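Local coordinates for beta-methylmalyl-CoA dehydratase (Chloroflexus aurantiacus, PDB 4E3E), which catalyses the reversible dehydration of (2R,3S)-beta-methylmalyl-CoA to mesaconyl-CoA, a step of the glyoxylate assimilation cycle, at residues A309-T314 with D343-M348; Y194-Y199 with L296-I301; G41-L46 with L260-L265. One frame throughout, in Å; residues are numbered along the deposited sequence.

Interaction 1: A309-T314 with D343-M348; sequences ALRVRT and DYTVLM
Arg-311 grips Asp-343 across two neighbouring antiparallel strands, 307-318 and 338-349, in the sheet of this hot-dog protein. The CB of Arg-311 leaves the strand on the face that also carries Asp-343 and Thr-345. CG of Arg-311, anti to the backbone N (chi1 -176°), passes 3.5 Å from OD1 of Asp-343, and CD follows it past the same oxygen. NE of Arg-311 then bonds OD1 of Asp-343 at 2.9 Å, almost straight (172°) and through the syn lone pair. NH2 of Arg-311 reaches OD2 of Asp-343 at 2.8 Å. The grip is thus side-on, one nitrogen to each oxygen, and NH1 turns to Asp-167 in a further salt bridge. An alanine at Arg-311 would probably leave both Asp-343 and Asp-167 without this charged mate. Arg-313, salt-bridged to Asp-341, also meets OD2 of Asp-343 through a water.

The other face is mostly apolar. CG2 of Val-346 packs on CB of Leu-310 at 3.8 Å, and CE of the selenomethionine Met-348 touches CD1 of Leu-310. CB of Val-312 lies over one face of the Tyr-344 ring. At the ring edge, OH of Tyr-344 is hydrogen-bonded at 2.6 Å to OG1 of Thr-314, which also bonds OG of Ser-293.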
ATOM      1  N   ALA A 309     -25.129 -22.796   4.101  1.00 25.66           N
ATOM      2  CA  ALA A 309     -25.053 -21.685   3.170  1.00 24.05           C
ATOM      3  C   ALA A 309     -26.154 -20.669   3.417  1.00 23.97           C
ATOM      4  O   ALA A 309     -27.268 -21.022   3.815  1.00 26.02           O
ATOM      5  CB  ALA A 309     -25.121 -22.182   1.731  1.00 24.31           C
ATOM      6  N   LEU A 310     -25.835 -19.408   3.172  1.00 23.63           N
ATOM      7  CA  LEU A 310     -26.847 -18.357   3.116  1.00 23.50           C
ATOM      8  C   LEU A 310     -26.710 -17.646   1.793  1.00 26.16           C
ATOM      9  O   LEU A 310     -25.594 -17.316   1.360  1.00 26.18           O
ATOM     10  CB  LEU A 310     -26.671 -17.344   4.247  1.00 26.19           C
ATOM     11  CG  LEU A 310     -26.797 -17.805   5.704  1.00 29.38           C
ATOM     12  CD1 LEU A 310     -26.310 -16.699   6.639  1.00 30.56           C
ATOM     13  CD2 LEU A 310     -28.222 -18.218   6.057  1.00 28.43           C
ATOM     14  N   ARG A 311     -27.841 -17.437   1.135  1.00 28.25           N
ATOM     15  CA  ARG A 311     -27.861 -16.611  -0.053  1.00 28.90           C
ATOM     16  C   ARG A 311     -28.159 -15.205   0.434  1.00 29.46           C
ATOM     17  O   ARG A 311     -29.169 -14.979   1.106  1.00 28.03           O
ATOM     18  CB  ARG A 311     -28.907 -17.081  -1.068  1.00 28.01           C
ATOM     19  CG  ARG A 311     -28.864 -16.283  -2.377  1.00 27.55           C
ATOM     20  CD  ARG A 311     -29.888 -16.771  -3.396  1.00 31.06           C
ATOM     21  NE  ARG A 311     -29.736 -16.075  -4.680  1.00 28.42           N
ATOM     22  CZ  ARG A 311     -30.327 -16.443  -5.817  1.00 27.32           C
ATOM     23  NH1 ARG A 311     -31.124 -17.508  -5.855  1.00 27.16           N
ATOM     24  NH2 ARG A 311     -30.122 -15.747  -6.926  1.00 31.98           N
ATOM     25  N   VAL A 312     -27.258 -14.277   0.118  1.00 28.57           N
ATOM     26  CA  VAL A 312     -27.311 -12.926   0.656  1.00 25.55           C
ATOM     27  C   VAL A 312     -27.385 -11.928  -0.485  1.00 26.27           C
ATOM     28  O   VAL A 312     -26.691 -12.085  -1.495  1.00 26.20           O
ATOM     29  CB  VAL A 312     -26.061 -12.629   1.525  1.00 26.40           C
ATOM     30  CG1 VAL A 312     -26.084 -11.202   2.103  1.00 23.07           C
ATOM     31  CG2 VAL A 312     -25.907 -13.669   2.638  1.00 24.83           C
ATOM     32  N   ARG A 313     -28.241 -10.919  -0.329  1.00 23.88           N
ATOM     33  CA  ARG A 313     -28.159  -9.720  -1.147  1.00 27.01           C
ATOM     34  C   ARG A 313     -27.548  -8.612  -0.301  1.00 29.82           C
ATOM     35  O   ARG A 313     -28.099  -8.254   0.747  1.00 28.17           O
ATOM     36  CB  ARG A 313     -29.536  -9.263  -1.638  1.00 27.35           C
ATOM     37  CG  ARG A 313     -29.466  -8.037  -2.551  1.00 29.97           C
ATOM     38  CD  ARG A 313     -30.843  -7.431  -2.914  1.00 30.22           C
ATOM     39  NE  ARG A 313     -31.802  -8.441  -3.372  1.00 32.97           N
ATOM     40  CZ  ARG A 313     -31.741  -9.097  -4.533  1.00 34.74           C
ATOM     41  NH1 ARG A 313     -30.762  -8.863  -5.409  1.00 33.69           N
ATOM     42  NH2 ARG A 313     -32.666 -10.008  -4.815  1.00 40.61           N
ATOM     43  N   THR A 314     -26.415  -8.070  -0.744  1.00 23.57           N
ATOM     44  CA  THR A 314     -25.902  -6.848  -0.127  1.00 23.96           C
ATOM     45  C   THR A 314     -26.079  -5.698  -1.099  1.00 24.37           C
ATOM     46  O   THR A 314     -25.676  -5.778  -2.264  1.00 27.35           O
ATOM     47  CB  THR A 314     -24.451  -6.990   0.323  1.00 23.93           C
ATOM     48  OG1 THR A 314     -24.348  -8.110   1.236  1.00 25.49           O
ATOM     49  CG2 THR A 314     -23.975  -5.721   1.015  1.00 24.23           C
ATOM     50  N   ASP A 343     -25.605 -10.241  -5.200  1.00 26.35           N
ATOM     51  CA  ASP A 343     -26.340 -11.417  -4.750  1.00 25.82           C
ATOM     52  C   ASP A 343     -25.339 -12.562  -4.781  1.00 25.89           C
ATOM     53  O   ASP A 343     -24.813 -12.910  -5.836  1.00 27.95           O
ATOM     54  CB  ASP A 343     -27.535 -11.637  -5.722  1.00 26.59           C
ATOM     55  CG  ASP A 343     -28.228 -13.010  -5.586  1.00 29.02           C
ATOM     56  OD1 ASP A 343     -27.842 -13.917  -4.796  1.00 27.38           O
ATOM     57  OD2 ASP A 343     -29.212 -13.188  -6.326  1.00 32.63           O
ATOM     58  N   TYR A 344     -25.062 -13.144  -3.619  1.00 23.82           N
ATOM     59  CA  TYR A 344     -23.983 -14.098  -3.496  1.00 23.28           C
ATOM     60  C   TYR A 344     -24.311 -15.081  -2.397  1.00 25.78           C
ATOM     61  O   TYR A 344     -25.321 -14.940  -1.693  1.00 27.66           O
ATOM     62  CB  TYR A 344     -22.641 -13.378  -3.217  1.00 23.45           C
ATOM     63  CG  TYR A 344     -22.638 -12.521  -1.961  1.00 25.27           C
ATOM     64  CD1 TYR A 344     -23.427 -11.365  -1.881  1.00 24.98           C
ATOM     65  CD2 TYR A 344     -21.866 -12.876  -0.841  1.00 22.87           C
ATOM     66  CE1 TYR A 344     -23.442 -10.577  -0.738  1.00 28.42           C
ATOM     67  CE2 TYR A 344     -21.877 -12.089   0.314  1.00 26.94           C
ATOM     68  CZ  TYR A 344     -22.669 -10.931   0.354  1.00 26.40           C
ATOM     69  OH  TYR A 344     -22.694 -10.135   1.489  1.00 24.36           O
ATOM     70  N   THR A 345     -23.460 -16.083  -2.260  1.00 24.72           N
ATOM     71  CA  THR A 345     -23.672 -17.143  -1.301  1.00 26.49           C
ATOM     72  C   THR A 345     -22.450 -17.279  -0.396  1.00 29.38           C
ATOM     73  O   THR A 345     -21.301 -17.429  -0.873  1.00 29.19           O
ATOM     74  CB  THR A 345     -23.951 -18.470  -2.015  1.00 26.20           C
ATOM     75  OG1 THR A 345     -25.133 -18.335  -2.811  1.00 25.09           O
ATOM     76  CG2 THR A 345     -24.156 -19.602  -1.011  1.00 25.14           C
ATOM     77  N   VAL A 346     -22.708 -17.229   0.910  1.00 24.28           N
ATOM     78  CA  VAL A 346     -21.649 -17.338   1.908  1.00 26.20           C
ATOM     79  C   VAL A 346     -21.753 -18.685   2.605  1.00 27.02           C
ATOM     80  O   VAL A 346     -22.816 -19.323   2.611  1.00 27.47           O
ATOM     81  CB  VAL A 346     -21.729 -16.208   2.952  1.00 23.22           C
ATOM     82  CG1 VAL A 346     -21.522 -14.847   2.284  1.00 21.77           C
ATOM     83  CG2 VAL A 346     -23.078 -16.245   3.689  1.00 26.03           C
ATOM     84  N   LEU A 347     -20.642 -19.131   3.168  1.00 25.54           N
ATOM     85  CA  LEU A 347     -20.642 -20.290   4.041  1.00 24.84           C
ATOM     86  C   LEU A 347     -20.579 -19.774   5.477  1.00 25.32           C
ATOM     87  O   LEU A 347     -19.858 -18.809   5.749  1.00 27.73           O
ATOM     88  CB  LEU A 347     -19.441 -21.199   3.749  1.00 25.01           C
ATOM     89  CG  LEU A 347     -19.238 -21.697   2.310  1.00 25.58           C
ATOM     90  CD1 LEU A 347     -17.942 -22.490   2.194  1.00 31.05           C
ATOM     91  CD2 LEU A 347     -20.419 -22.535   1.837  1.00 28.98           C
HETATM   92  N   MSE A 348     -21.321 -20.411   6.385  1.00 28.01           N
HETATM   93  CA  MSE A 348     -21.314 -20.030   7.809  1.00 26.13           C
HETATM   94  C   MSE A 348     -21.355 -21.265   8.685  1.00 29.25           C
HETATM   95  O   MSE A 348     -22.122 -22.186   8.411  1.00 30.08           O
HETATM   96  CB  MSE A 348     -22.527 -19.139   8.081  1.00 24.95           C
HETATM   97  CG  MSE A 348     -22.607 -18.735   9.552  1.00 30.74           C
HETATM   98 SE   MSE A 348     -24.001 -17.363   9.863  1.00 39.35          SE
HETATM   99  CE  MSE A 348     -23.420 -15.771   8.823  1.00 29.41           C
TER
HETATM  100  O   HOH W   1     -31.779 -12.485  -6.554  1.00 50.17           O

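Interaction 2: Y194-Y199 with L296-I301; sequences YLWDDY and LAKMAI
Trp-196 and Lys-298 both carry CG anti to the backbone N, with chi1 of 178° and 176°. CG and CD of Lys-298 lie over one face of the indole. CG of Lys-298 sits 3.4 Å from both NE1 and CE2 of Trp-196, offset toward the rim. CD of Lys-298 comes next, over the six-membered ring of Trp-196 at 3.9 Å from its centroid, a CH-pi contact. The chain then bends at chi3 (-66°), and CE touches the carbonyl oxygens of Trp-196 and Tyr-199.

NZ ends among backbone oxygens. NZ of Lys-298 bonds O of Tyr-199 at 2.7 Å, in the plane of that carbonyl. A weak bond at 3.2 Å runs from NZ of Lys-298 to O of Trp-196. A water accepts from NZ and gives a weak bond to O of Asp-197. The ammonium is far from the indole, so any cation-pi term is weak at most.

The loop is shaped by a short 3-10 segment, 196-198. Asp-198 OD2 accepts from N of Leu-195 at 2.7 Å, and Asp-198 N returns a bond to O of Leu-195. Trp-196 NE1 bonds O of Ala-309 on the next strand. Tyr-199 OH bonds O of Gly-264, and its ring takes a cation-pi contact from Lys-4 of the second subunit.

The contact therefore pins a surface loop to strand 288-300 by apolar methylenes on an aromatic face and a charged tip among carbonyl dipoles. Those dipoles would probably favour the protonated amine.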
ATOM      1  N   TYR A 194     -23.690 -15.088  16.631  1.00 27.88           N
ATOM      2  CA  TYR A 194     -24.701 -15.501  15.663  1.00 28.59           C
ATOM      3  C   TYR A 194     -24.160 -16.484  14.630  1.00 28.50           C
ATOM      4  O   TYR A 194     -23.234 -16.181  13.883  1.00 31.01           O
ATOM      5  CB  TYR A 194     -25.334 -14.272  14.990  1.00 28.76           C
ATOM      6  CG  TYR A 194     -26.130 -13.421  15.963  1.00 34.54           C
ATOM      7  CD1 TYR A 194     -27.369 -13.853  16.447  1.00 41.72           C
ATOM      8  CD2 TYR A 194     -25.644 -12.195  16.410  1.00 38.97           C
ATOM      9  CE1 TYR A 194     -28.105 -13.084  17.342  1.00 42.04           C
ATOM     10  CE2 TYR A 194     -26.373 -11.420  17.309  1.00 39.01           C
ATOM     11  CZ  TYR A 194     -27.598 -11.871  17.770  1.00 45.17           C
ATOM     12  OH  TYR A 194     -28.322 -11.107  18.658  1.00 54.37           O
ATOM     13  N   LEU A 195     -24.761 -17.666  14.598  1.00 28.10           N
ATOM     14  CA  LEU A 195     -24.378 -18.714  13.653  1.00 29.71           C
ATOM     15  C   LEU A 195     -25.471 -18.911  12.595  1.00 27.33           C
ATOM     16  O   LEU A 195     -26.488 -18.207  12.595  1.00 25.36           O
ATOM     17  CB  LEU A 195     -24.041 -20.020  14.401  1.00 28.55           C
ATOM     18  CG  LEU A 195     -22.830 -19.930  15.330  1.00 30.74           C
ATOM     19  CD1 LEU A 195     -22.643 -21.218  16.136  1.00 32.35           C
ATOM     20  CD2 LEU A 195     -21.561 -19.602  14.545  1.00 30.88           C
ATOM     21  N   TRP A 196     -25.248 -19.850  11.685  1.00 28.70           N
ATOM     22  CA  TRP A 196     -26.169 -20.123  10.575  1.00 30.06           C
ATOM     23  C   TRP A 196     -27.589 -20.296  11.052  1.00 28.39           C
ATOM     24  O   TRP A 196     -28.521 -19.716  10.481  1.00 27.84           O
ATOM     25  CB  TRP A 196     -25.672 -21.357   9.836  1.00 29.75           C
ATOM     26  CG  TRP A 196     -26.489 -21.881   8.674  1.00 31.08           C
ATOM     27  CD1 TRP A 196     -26.434 -21.480   7.329  1.00 24.01           C
ATOM     28  CD2 TRP A 196     -27.446 -23.007   8.705  1.00 33.02           C
ATOM     29  NE1 TRP A 196     -27.294 -22.243   6.562  1.00 30.90           N
ATOM     30  CE2 TRP A 196     -27.926 -23.178   7.328  1.00 32.26           C
ATOM     31  CE3 TRP A 196     -27.949 -23.840   9.706  1.00 31.46           C
ATOM     32  CZ2 TRP A 196     -28.866 -24.155   6.993  1.00 30.65           C
ATOM     33  CZ3 TRP A 196     -28.887 -24.823   9.354  1.00 30.87           C
ATOM     34  CH2 TRP A 196     -29.340 -24.967   8.032  1.00 30.60           C
ATOM     35  N   ASP A 197     -27.755 -21.069  12.122  1.00 28.65           N
ATOM     36  CA  ASP A 197     -29.062 -21.343  12.710  1.00 29.82           C
ATOM     37  C   ASP A 197     -29.811 -20.087  13.146  1.00 28.63           C
ATOM     38  O   ASP A 197     -31.035 -20.101  13.185  1.00 30.53           O
ATOM     39  CB  ASP A 197     -28.927 -22.288  13.910  1.00 32.56           C
ATOM     40  CG  ASP A 197     -27.989 -23.456  13.631  1.00 32.07           C
ATOM     41  OD1 ASP A 197     -26.795 -23.213  13.355  1.00 31.81           O
ATOM     42  OD2 ASP A 197     -28.446 -24.618  13.696  1.00 38.14           O
ATOM     43  N   ASP A 198     -29.088 -19.010  13.457  1.00 30.72           N
ATOM     44  CA  ASP A 198     -29.692 -17.839  14.100  1.00 28.63           C
ATOM     45  C   ASP A 198     -30.194 -16.773  13.130  1.00 28.85           C
ATOM     46  O   ASP A 198     -30.912 -15.855  13.529  1.00 32.95           O
ATOM     47  CB  ASP A 198     -28.716 -17.212  15.107  1.00 30.88           C
ATOM     48  CG  ASP A 198     -28.121 -18.234  16.054  1.00 34.07           C
ATOM     49  OD1 ASP A 198     -28.877 -19.063  16.604  1.00 31.89           O
ATOM     50  OD2 ASP A 198     -26.888 -18.209  16.244  1.00 33.04           O
ATOM     51  N   TYR A 199     -29.810 -16.886  11.862  1.00 29.62           N
ATOM     52  CA  TYR A 199     -30.248 -15.929  10.853  1.00 30.06           C
ATOM     53  C   TYR A 199     -31.648 -16.282  10.351  1.00 30.55           C
ATOM     54  O   TYR A 199     -31.992 -17.458  10.225  1.00 31.38           O
ATOM     55  CB  TYR A 199     -29.207 -15.832   9.730  1.00 27.61           C
ATOM     56  CG  TYR A 199     -28.012 -15.021  10.159  1.00 25.57           C
ATOM     57  CD1 TYR A 199     -26.940 -15.617  10.832  1.00 27.25           C
ATOM     58  CD2 TYR A 199     -27.976 -13.632   9.946  1.00 26.32           C
ATOM     59  CE1 TYR A 199     -25.857 -14.863  11.256  1.00 28.92           C
ATOM     60  CE2 TYR A 199     -26.895 -12.868  10.371  1.00 23.94           C
ATOM     61  CZ  TYR A 199     -25.841 -13.490  11.013  1.00 24.67           C
ATOM     62  OH  TYR A 199     -24.777 -12.740  11.422  1.00 27.19           O
ATOM     63  N   LEU A 296     -31.672 -13.723   1.652  1.00 23.23           N
ATOM     64  CA  LEU A 296     -32.605 -14.192   0.611  1.00 25.23           C
ATOM     65  C   LEU A 296     -33.048 -15.627   0.849  1.00 27.23           C
ATOM     66  O   LEU A 296     -34.199 -15.984   0.590  1.00 31.92           O
ATOM     67  CB  LEU A 296     -31.973 -14.095  -0.773  1.00 26.35           C
ATOM     68  CG  LEU A 296     -31.610 -12.684  -1.236  1.00 28.10           C
ATOM     69  CD1 LEU A 296     -30.932 -12.736  -2.599  1.00 30.44           C
ATOM     70  CD2 LEU A 296     -32.840 -11.782  -1.241  1.00 26.79           C
ATOM     71  N   ALA A 297     -32.128 -16.449   1.356  1.00 26.68           N
ATOM     72  CA  ALA A 297     -32.379 -17.878   1.500  1.00 26.93           C
ATOM     73  C   ALA A 297     -31.363 -18.499   2.418  1.00 28.74           C
ATOM     74  O   ALA A 297     -30.242 -17.974   2.586  1.00 26.37           O
ATOM     75  CB  ALA A 297     -32.327 -18.570   0.141  1.00 27.65           C
ATOM     76  N   LYS A 298     -31.755 -19.631   2.998  1.00 26.70           N
ATOM     77  CA  LYS A 298     -30.879 -20.433   3.829  1.00 30.53           C
ATOM     78  C   LYS A 298     -30.935 -21.860   3.303  1.00 31.63           C
ATOM     79  O   LYS A 298     -32.029 -22.405   3.098  1.00 32.73           O
ATOM     80  CB  LYS A 298     -31.335 -20.370   5.292  1.00 30.61           C
ATOM     81  CG  LYS A 298     -30.546 -21.265   6.236  1.00 32.81           C
ATOM     82  CD  LYS A 298     -31.136 -21.314   7.650  1.00 34.11           C
ATOM     83  CE  LYS A 298     -31.042 -19.983   8.372  1.00 33.06           C
ATOM     84  NZ  LYS A 298     -31.584 -20.072   9.760  1.00 32.94           N
HETATM   85  N   MSE A 299     -29.775 -22.472   3.083  1.00 26.71           N
HETATM   86  CA  MSE A 299     -29.732 -23.782   2.432  1.00 29.07           C
HETATM   87  C   MSE A 299     -28.767 -24.669   3.175  1.00 29.64           C
HETATM   88  O   MSE A 299     -27.690 -24.212   3.589  1.00 30.54           O
HETATM   89  CB  MSE A 299     -29.332 -23.614   0.945  1.00 31.43           C
HETATM   90  CG  MSE A 299     -29.728 -22.231   0.379  1.00 49.55           C
HETATM   91 SE   MSE A 299     -28.908 -21.784  -1.364  1.00151.64          SE
HETATM   92  CE  MSE A 299     -30.404 -20.929  -2.341  1.00 69.15           C
ATOM     93  N   ALA A 300     -29.148 -25.934   3.370  1.00 26.25           N
ATOM     94  CA  ALA A 300     -28.241 -26.950   3.901  1.00 28.55           C
ATOM     95  C   ALA A 300     -27.205 -27.314   2.839  1.00 31.61           C
ATOM     96  O   ALA A 300     -27.490 -27.250   1.636  1.00 33.33           O
ATOM     97  CB  ALA A 300     -29.015 -28.204   4.307  1.00 28.06           C
ATOM     98  N   ILE A 301     -26.016 -27.708   3.287  1.00 30.32           N
ATOM     99  CA  ILE A 301     -24.985 -28.181   2.386  1.00 30.35           C
ATOM    100  C   ILE A 301     -25.096 -29.693   2.398  1.00 32.03           C
ATOM    101  O   ILE A 301     -25.027 -30.301   3.475  1.00 31.45           O
ATOM    102  CB  ILE A 301     -23.560 -27.739   2.822  1.00 30.69           C
ATOM    103  CG1 ILE A 301     -23.431 -26.198   2.841  1.00 32.73           C
ATOM    104  CG2 ILE A 301     -22.503 -28.352   1.908  1.00 32.57           C
ATOM    105  CD1 ILE A 301     -23.270 -25.572   1.478  1.00 34.42           C
TER
HETATM  106  O   HOH W   2     -31.937 -22.687  11.308  1.00 51.41           O

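Interaction 3: G41-L46 with L260-L265; sequences GSRFAL and LSFNGL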
ATOM      1  N   GLY A  41     -10.144  -2.926   4.784  1.00 24.96           N
ATOM      2  CA  GLY A  41     -10.319  -3.102   6.224  1.00 25.08           C
ATOM      3  C   GLY A  41     -11.101  -4.354   6.602  1.00 28.36           C
ATOM      4  O   GLY A  41     -11.711  -4.396   7.661  1.00 27.92           O
ATOM      5  N   SER A  42     -11.079  -5.389   5.759  1.00 27.94           N
ATOM      6  CA  SER A  42     -11.882  -6.564   6.051  1.00 26.06           C
ATOM      7  C   SER A  42     -11.411  -7.231   7.354  1.00 28.64           C
ATOM      8  O   SER A  42     -10.215  -7.465   7.551  1.00 29.17           O
ATOM      9  CB  SER A  42     -11.871  -7.559   4.890  1.00 32.61           C
ATOM     10  OG  SER A  42     -12.218  -8.856   5.345  1.00 32.99           O
ATOM     11  N   ARG A  43     -12.358  -7.513   8.244  1.00 26.47           N
ATOM     12  CA  ARG A  43     -12.019  -8.130   9.533  1.00 26.39           C
ATOM     13  C   ARG A  43     -12.363  -9.615   9.639  1.00 25.70           C
ATOM     14  O   ARG A  43     -12.236 -10.186  10.717  1.00 25.37           O
ATOM     15  CB  ARG A  43     -12.660  -7.364  10.690  1.00 26.43           C
ATOM     16  CG  ARG A  43     -12.002  -6.022  10.970  1.00 33.03           C
ATOM     17  CD  ARG A  43     -12.490  -5.485  12.299  1.00 31.64           C
ATOM     18  NE  ARG A  43     -13.802  -4.868  12.137  1.00 43.54           N
ATOM     19  CZ  ARG A  43     -14.760  -4.877  13.060  1.00 42.59           C
ATOM     20  NH1 ARG A  43     -14.559  -5.487  14.222  1.00 42.39           N
ATOM     21  NH2 ARG A  43     -15.921  -4.283  12.811  1.00 47.30           N
ATOM     22  N   PHE A  44     -12.790 -10.242   8.537  1.00 26.24           N
ATOM     23  CA  PHE A  44     -13.149 -11.668   8.574  1.00 24.60           C
ATOM     24  C   PHE A  44     -11.981 -12.507   9.046  1.00 25.40           C
ATOM     25  O   PHE A  44     -10.862 -12.378   8.535  1.00 27.51           O
ATOM     26  CB  PHE A  44     -13.697 -12.146   7.223  1.00 25.10           C
ATOM     27  CG  PHE A  44     -15.056 -11.581   6.925  1.00 28.82           C
ATOM     28  CD1 PHE A  44     -16.197 -12.167   7.476  1.00 26.19           C
ATOM     29  CD2 PHE A  44     -15.192 -10.406   6.182  1.00 29.09           C
ATOM     30  CE1 PHE A  44     -17.456 -11.621   7.249  1.00 27.50           C
ATOM     31  CE2 PHE A  44     -16.448  -9.857   5.947  1.00 27.62           C
ATOM     32  CZ  PHE A  44     -17.586 -10.464   6.483  1.00 25.73           C
ATOM     33  N   ALA A  45     -12.237 -13.340  10.048  1.00 23.32           N
ATOM     34  CA  ALA A  45     -11.138 -14.001  10.772  1.00 24.90           C
ATOM     35  C   ALA A  45     -10.360 -14.994   9.927  1.00 25.38           C
ATOM     36  O   ALA A  45      -9.140 -15.168  10.112  1.00 24.95           O
ATOM     37  CB  ALA A  45     -11.639 -14.649  12.061  1.00 26.35           C
ATOM     38  N   LEU A  46     -11.062 -15.633   8.996  1.00 24.33           N
ATOM     39  CA  LEU A  46     -10.459 -16.644   8.106  1.00 26.25           C
ATOM     40  C   LEU A  46      -9.241 -16.087   7.334  1.00 23.56           C
ATOM     41  O   LEU A  46      -8.221 -16.757   7.229  1.00 23.52           O
ATOM     42  CB  LEU A  46     -11.511 -17.202   7.118  1.00 23.88           C
ATOM     43  CG  LEU A  46     -11.031 -18.352   6.218  1.00 25.93           C
ATOM     44  CD1 LEU A  46     -10.574 -19.522   7.083  1.00 28.62           C
ATOM     45  CD2 LEU A  46     -12.099 -18.775   5.218  1.00 32.93           C
ATOM     46  N   LEU A 260     -17.763  -3.971   5.016  1.00 23.63           N
ATOM     47  CA  LEU A 260     -18.785  -3.399   5.887  1.00 22.55           C
ATOM     48  C   LEU A 260     -19.759  -4.439   6.445  1.00 25.36           C
ATOM     49  O   LEU A 260     -20.221  -4.325   7.591  1.00 28.01           O
ATOM     50  CB  LEU A 260     -19.598  -2.365   5.107  1.00 22.12           C
ATOM     51  CG  LEU A 260     -18.897  -1.099   4.631  1.00 26.83           C
ATOM     52  CD1 LEU A 260     -19.814  -0.324   3.699  1.00 28.31           C
ATOM     53  CD2 LEU A 260     -18.440  -0.240   5.806  1.00 28.26           C
ATOM     54  N   SER A 261     -20.083  -5.447   5.631  1.00 25.66           N
ATOM     55  CA  SER A 261     -20.986  -6.522   6.049  1.00 25.38           C
ATOM     56  C   SER A 261     -20.489  -7.294   7.288  1.00 25.72           C
ATOM     57  O   SER A 261     -21.298  -7.954   7.957  1.00 23.64           O
ATOM     58  CB  SER A 261     -21.275  -7.496   4.897  1.00 25.25           C
ATOM     59  OG  SER A 261     -20.271  -8.505   4.817  1.00 26.01           O
ATOM     60  N   PHE A 262     -19.184  -7.205   7.593  1.00 26.13           N
ATOM     61  CA  PHE A 262     -18.635  -7.813   8.830  1.00 24.80           C
ATOM     62  C   PHE A 262     -19.459  -7.411  10.056  1.00 24.30           C
ATOM     63  O   PHE A 262     -19.644  -8.208  10.975  1.00 25.17           O
ATOM     64  CB  PHE A 262     -17.165  -7.446   9.080  1.00 24.84           C
ATOM     65  CG  PHE A 262     -16.560  -8.148  10.307  1.00 24.41           C
ATOM     66  CD1 PHE A 262     -16.041  -9.435  10.210  1.00 25.41           C
ATOM     67  CD2 PHE A 262     -16.545  -7.522  11.551  1.00 24.15           C
ATOM     68  CE1 PHE A 262     -15.508 -10.081  11.317  1.00 21.72           C
ATOM     69  CE2 PHE A 262     -16.018  -8.156  12.670  1.00 24.20           C
ATOM     70  CZ  PHE A 262     -15.493  -9.440  12.554  1.00 23.51           C
ATOM     71  N   ASN A 263     -19.937  -6.166  10.071  1.00 24.87           N
ATOM     72  CA  ASN A 263     -20.835  -5.713  11.106  1.00 24.99           C
ATOM     73  C   ASN A 263     -22.217  -6.297  10.837  1.00 26.15           C
ATOM     74  O   ASN A 263     -23.056  -5.654  10.197  1.00 26.65           O
ATOM     75  CB  ASN A 263     -20.897  -4.168  11.159  1.00 24.97           C
ATOM     76  CG  ASN A 263     -21.640  -3.669  12.384  1.00 25.15           C
ATOM     77  OD1 ASN A 263     -21.831  -4.417  13.344  1.00 29.09           O
ATOM     78  ND2 ASN A 263     -22.068  -2.403  12.363  1.00 27.91           N
ATOM     79  N   GLY A 264     -22.435  -7.535  11.284  1.00 25.76           N
ATOM     80  CA  GLY A 264     -23.748  -8.174  11.164  1.00 27.92           C
ATOM     81  C   GLY A 264     -23.705  -9.527  10.484  1.00 28.35           C
ATOM     82  O   GLY A 264     -24.655 -10.322  10.605  1.00 27.25           O
ATOM     83  N   LEU A 265     -22.615  -9.785   9.757  1.00 26.56           N
ATOM     84  CA  LEU A 265     -22.403 -11.086   9.115  1.00 26.83           C
ATOM     85  C   LEU A 265     -21.001 -11.645   9.393  1.00 24.56           C
ATOM     86  O   LEU A 265     -20.409 -12.285   8.530  1.00 26.25           O
ATOM     87  CB  LEU A 265     -22.666 -10.980   7.602  1.00 23.85           C
ATOM     88  CG  LEU A 265     -24.140 -10.862   7.193  1.00 27.55           C
ATOM     89  CD1 LEU A 265     -24.285 -10.321   5.782  1.00 24.65           C
ATOM     90  CD2 LEU A 265     -24.866 -12.203   7.356  1.00 25.38           C
TER
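Helix 250-265, which precedes sheet strand 270-278 and is consistent with the long helix of a hot-dog fold, meets the loop before helix 45-48 through Phe-262, Phe-44 and Arg-43. The two phenylalanines form a T-shaped pair, with planes at 83° and centroids 5.2 Å apart. Phe-262 supplies the edge: its CD1 stands over the centre of the Phe-44 ring, 3.9 Å from Phe-44 CD1. The rim of Phe-44 is also occupied. Its CE1 lies 3.3 Å from O of Leu-265, and its CZ lies 3.7 Å from OG of Ser-261, a hydroxyl that bonds O of Arg-258.

Arg-43 takes a face of the Phe-262 ring. Its CB lies 3.7 Å above the ring centre, directly on the normal. Farther along, the chain bends at chi3 (-80°), and the guanidinium turns one face to CD2 of Phe-262, which lies 3.5 Å from Arg-43 CZ. The two planes are 55° apart, so this is no flat stack. O of Arg-43 also approaches CE1 of Phe-262, at 3.3 Å.

Gln-226 of the second subunit bonds O of Ser-42, so the loop lies at the dimer interface. The side chain of Phe-44 is about 6 Å from that of Asp-64, a substrate-binding residue by similarity. A long helix packed against an antiparallel sheet is typical of the hot-dog fold, the clan to which this protein belongs.

How the interactions relate
From the N terminus, segment 41-46 comes first and waits for 260-265 to close interaction 3, the longest loop of the three. Segment 194-199 opens inside that loop, but its partner 296-301 follows 260-265, so interactions 2 and 3 cross. Interaction 1 opens at 309-314, after both have closed, and is completed near the C terminus by 343-348. Interactions 1 and 2 share one sheet: backbone bonds join Arg-311 to Leu-296 and Ala-297, where strand 288-300 has a classic bulge. Leu-265 packs on Met-348, Val-312 and Tyr-199, which links the end of the helix to both other contacts. Helix, sheet and loop 194-199 are thereby tied together.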